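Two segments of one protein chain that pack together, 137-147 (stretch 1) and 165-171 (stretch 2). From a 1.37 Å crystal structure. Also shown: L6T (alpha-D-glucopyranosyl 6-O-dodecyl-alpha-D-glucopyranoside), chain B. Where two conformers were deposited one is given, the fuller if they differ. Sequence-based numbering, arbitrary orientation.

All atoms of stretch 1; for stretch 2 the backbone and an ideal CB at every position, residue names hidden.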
# COMPACT_ATOMS: atom_id res chain seq x y z
N VAL A 137 7.79 11.26 -3.70
CA VAL A 137 7.07 9.99 -3.65
C VAL A 137 5.71 10.20 -3.00
O VAL A 137 4.68 9.73 -3.50
CB VAL A 137 7.89 8.92 -2.91
CG1 VAL A 137 7.10 7.62 -2.77
CG2 VAL A 137 9.20 8.67 -3.64
N LEU A 138 5.69 10.90 -1.87
CA LEU A 138 4.43 11.20 -1.19
C LEU A 138 3.54 12.07 -2.07
O LEU A 138 2.32 11.87 -2.14
CB LEU A 138 4.72 11.93 0.13
CG LEU A 138 5.48 11.14 1.19
CD1 LEU A 138 6.07 12.08 2.24
CD2 LEU A 138 4.57 10.13 1.86
N GLN A 139 4.14 13.06 -2.75
CA GLN A 139 3.36 13.96 -3.59
C GLN A 139 2.58 13.20 -4.66
O GLN A 139 1.42 13.54 -4.95
CB GLN A 139 4.27 15.01 -4.23
CG GLN A 139 3.53 16.05 -5.05
CD GLN A 139 4.45 17.15 -5.56
OE1 GLN A 139 5.62 17.21 -5.20
NE2 GLN A 139 3.91 18.03 -6.39
N PHE A 140 3.17 12.17 -5.25
CA PHE A 140 2.56 11.45 -6.36
C PHE A 140 1.85 10.17 -5.94
O PHE A 140 1.28 9.49 -6.80
CB PHE A 140 3.61 11.15 -7.43
CG PHE A 140 4.27 12.38 -7.98
CD1 PHE A 140 3.52 13.49 -8.35
CD2 PHE A 140 5.65 12.44 -8.11
CE1 PHE A 140 4.12 14.62 -8.85
CE2 PHE A 140 6.25 13.58 -8.61
CZ PHE A 140 5.49 14.67 -8.98
N ALA A 141 1.84 9.85 -4.65
CA ALA A 141 1.14 8.66 -4.17
C ALA A 141 -0.32 8.56 -4.61
O ALA A 141 -0.75 7.45 -4.96
CB ALA A 141 1.24 8.60 -2.64
N PRO A 142 -1.12 9.63 -4.62
CA PRO A 142 -2.54 9.45 -4.99
C PRO A 142 -2.77 9.14 -6.46
O PRO A 142 -3.88 8.71 -6.80
CB PRO A 142 -3.19 10.77 -4.56
CG PRO A 142 -2.11 11.73 -4.35
CD PRO A 142 -0.83 10.98 -4.11
N GLY A 143 -1.77 9.30 -7.32
CA GLY A 143 -2.01 9.19 -8.75
C GLY A 143 -2.55 7.83 -9.16
O GLY A 143 -3.47 7.74 -9.99
N GLU A 144 -2.01 6.75 -8.59
CA GLU A 144 -2.36 5.41 -9.03
C GLU A 144 -3.85 5.12 -8.82
O GLU A 144 -4.55 4.72 -9.76
CB GLU A 144 -1.50 4.38 -8.30
CG GLU A 144 -1.78 2.94 -8.71
CD GLU A 144 -0.93 1.93 -7.97
OE1 GLU A 144 -1.12 0.71 -8.19
OE2 GLU A 144 -0.07 2.35 -7.16
N LEU A 145 -4.34 5.30 -7.60
CA LEU A 145 -5.76 5.04 -7.34
C LEU A 145 -6.65 5.95 -8.16
O LEU A 145 -7.69 5.53 -8.66
CB LEU A 145 -6.08 5.19 -5.85
CG LEU A 145 -5.45 4.23 -4.83
CD1 LEU A 145 -6.44 3.97 -3.69
CD2 LEU A 145 -4.98 2.93 -5.45
N LYS A 146 -6.26 7.22 -8.31
CA LYS A 146 -7.08 8.16 -9.06
C LYS A 146 -7.21 7.77 -10.52
O LYS A 146 -8.14 8.24 -11.19
CB LYS A 146 -6.53 9.58 -8.91
CG LYS A 146 -6.71 10.16 -7.52
CD LYS A 146 -6.00 11.50 -7.37
CE LYS A 146 -6.64 12.58 -8.22
NZ LYS A 146 -5.88 13.86 -8.14
N ASN A 147 -6.32 6.91 -11.03
CA ASN A 147 -6.40 6.43 -12.40
C ASN A 147 -7.24 5.17 -12.55
O ASN A 147 -7.44 4.70 -13.68
CB ASN A 147 -4.99 6.16 -12.95
CG ASN A 147 -4.19 7.43 -13.18
OD1 ASN A 147 -4.75 8.52 -13.30
ND2 ASN A 147 -2.87 7.29 -13.26
N UNK A 165 7.39 7.05 10.37
CA UNK A 165 7.76 7.56 9.06
C UNK A 165 6.57 8.23 8.39
O UNK A 165 5.41 7.91 8.69
CB UNK A 165 8.30 6.43 8.18
N UNK A 166 6.87 9.15 7.49
CA UNK A 166 5.83 9.90 6.79
C UNK A 166 5.13 9.02 5.77
O UNK A 166 5.76 8.18 5.11
CB UNK A 166 6.42 11.13 6.11
N UNK A 167 3.81 9.22 5.63
CA UNK A 167 2.99 8.39 4.77
C UNK A 167 1.89 9.22 4.13
O UNK A 167 1.66 10.39 4.48
CB UNK A 167 2.39 7.22 5.56
N UNK A 168 1.22 8.60 3.18
CA UNK A 168 0.06 9.17 2.52
C UNK A 168 -0.96 8.05 2.37
O UNK A 168 -0.61 6.92 2.04
CB UNK A 168 0.42 9.79 1.17
N UNK A 169 -2.23 8.37 2.61
CA UNK A 169 -3.28 7.38 2.44
C UNK A 169 -4.43 8.00 1.68
O UNK A 169 -4.83 9.13 1.95
CB UNK A 169 -3.75 6.84 3.79
N UNK A 170 -4.96 7.25 0.72
CA UNK A 170 -6.23 7.62 0.12
C UNK A 170 -7.04 6.36 -0.13
O UNK A 170 -6.50 5.26 -0.33
CB UNK A 170 -6.02 8.40 -1.18
N UNK A 171 -8.35 6.53 -0.09
CA UNK A 171 -9.27 5.45 -0.33
C UNK A 171 -10.49 5.94 -1.06
O UNK A 171 -10.74 7.15 -1.16
CB UNK A 171 -9.67 4.78 0.99
C1 L6T B . -16.26 7.86 -1.89
C2 L6T B . -16.95 6.70 -2.58
C3 L6T B . -17.68 5.87 -1.55
C4 L6T B . -16.68 5.39 -0.52
C5 L6T B . -16.05 6.62 0.14
C6 L6T B . -15.08 6.19 1.28
CAA L6T B . -16.59 9.95 -0.89
CAO L6T B . -17.38 11.01 -2.87
CAP L6T B . -16.92 11.76 -4.13
CAR L6T B . -18.32 11.90 -2.07
CAT L6T B . -18.75 11.13 -0.83
CAV L6T B . -17.52 10.78 -0.03
CAX L6T B . -13.03 5.07 1.43
CAY L6T B . -13.08 3.96 2.52
CAZ L6T B . -11.63 3.48 2.53
CBA L6T B . -11.42 2.72 3.84
CBB L6T B . -10.32 1.75 3.40
CBC L6T B . -9.38 1.58 4.56
CBD L6T B . -8.18 0.69 4.06
CBE L6T B . -7.03 1.01 4.98
CBF L6T B . -5.88 1.80 4.26
CBG L6T B . -5.04 0.83 3.41
CBH L6T B . -4.45 -0.27 4.26
CBI L6T B . -3.87 0.20 5.60
O1 L6T B . -17.23 8.72 -1.27
O2 L6T B . -17.89 7.21 -3.53
O3 L6T B . -18.30 4.74 -2.19
O4 L6T B . -17.36 4.61 0.46
O5 L6T B . -15.34 7.37 -0.88
O6 L6T B . -14.27 5.20 0.72
OAN L6T B . -16.22 10.68 -2.08
OAQ L6T B . -16.15 12.90 -3.76
OAS L6T B . -19.47 12.23 -2.85
OAU L6T B . -19.63 11.95 -0.04
OAW L6T B . -17.89 10.04 1.14

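Stretch 2 runs as an extended strand across the helical segments of stretch 1. No hydrogen bond joins the two, so shape and apolar contact must carry the packing, and along much of the strand CA-to-CB points alternately toward stretch 1 and away from it.

Position 165, with phi/psi of -106/155, lies beyond the reach of stretch 1: nothing of it comes within 5.5 Å of the ideal CB. The visible atoms set almost no restriction, and any residue at ease in a strand would serve. The deposited residue is F165, whose ring makes no contact with stretch 1.

At 166 the bond from CA to CB turns toward stretch 1, but what it meets is the tip of one side chain, with the ideal CB 4.0 Å from L138 CD1. There is neither a charge nor a deep pocket, so a small residue would suit, as would a longer one that leads its end past the leucine. S166 is deposited. Its CB lies 4.0 Å from L138 CD1, and its hydroxyl, at chi1 m, forms no hydrogen bond with stretch 1.

Position 167 points away, and its side chain is left to the other side of the strand; small or large residues are equally compatible with stretch 1. Here the backbone does the packing, since L138 CD2 sits 3.6 Å from the C atom of 167. The residue is A167, whose methyl takes little part.

Position 168 points toward stretch 1 again, its ideal CB 4.1 Å from A141 CB and 4.2 Å from L138 CD2. Beyond lie the carbons of P142, an apolar surface that would favor a leucine, a methionine or an aromatic residue. W168 has chi1 t and chi2 -93°, which carries the indole along this surface. Its CB packs 4.0 Å from A141 CB, while P142 CD approaches W168 CD1 at 4.1 Å. L138 O lies over one face of the ring; A141 and P142 meet it obliquely. The indole nitrogen finds its hydrogen bond elsewhere in the structure.

Position 169 points away from stretch 1, on the side where the alkyl chain of L6T runs. Apolar residues, or a polar one with a long aliphatic stem, could fit there. Q169 is found, its NE2 3.3 Å from L6T CBF.

Position 170 faces a hollow lined by P142, L145 and the aliphatic part of K146. The ideal CB stands back, 5.0 Å from P142 CB and 5.1 Å from L145 CD1, so a medium-sized apolar side chain such as leucine, isoleucine or methionine could fill the gap. L170 does so with chi1 p and chi2 t: CD1 reaches P142 CB at 3.7 Å, and CD2 comes within 3.9 Å of L145 CG.

At 171 a CB would point away from stretch 1 and clash with the ligand, 2.8 Å from L6T CAZ. Glycine is therefore the natural choice. G171 lets the chain pass close, with its C atom 3.7 Å from L6T CAX.

Stretch 2 165-171: FSAWQLG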
# COMPACT_ATOMS: atom_id res chain seq x y z
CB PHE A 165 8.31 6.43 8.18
CG PHE A 165 9.67 5.96 8.60
CD1 PHE A 165 10.81 6.57 8.11
CD2 PHE A 165 9.81 4.91 9.49
CE1 PHE A 165 12.07 6.14 8.50
CE2 PHE A 165 11.06 4.48 9.88
CZ PHE A 165 12.19 5.09 9.39
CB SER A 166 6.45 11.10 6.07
OG SER A 166 7.05 11.99 6.99
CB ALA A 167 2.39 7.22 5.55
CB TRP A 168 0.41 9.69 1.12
CG TRP A 168 -0.68 10.56 0.60
CD1 TRP A 168 -1.73 10.19 -0.17
CD2 TRP A 168 -0.84 11.95 0.87
NE1 TRP A 168 -2.54 11.28 -0.42
CE2 TRP A 168 -2.01 12.37 0.21
CE3 TRP A 168 -0.09 12.88 1.59
CZ2 TRP A 168 -2.46 13.69 0.26
CZ3 TRP A 168 -0.54 14.19 1.64
CH2 TRP A 168 -1.71 14.58 0.97
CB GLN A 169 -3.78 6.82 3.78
CG GLN A 169 -4.88 5.78 3.65
CD GLN A 169 -5.08 4.98 4.91
OE1 GLN A 169 -4.13 4.44 5.48
NE2 GLN A 169 -6.33 4.87 5.35
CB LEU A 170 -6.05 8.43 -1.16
CG LEU A 170 -5.75 7.68 -2.45
CD1 LEU A 170 -6.03 8.57 -3.66
CD2 LEU A 170 -4.33 7.15 -2.46
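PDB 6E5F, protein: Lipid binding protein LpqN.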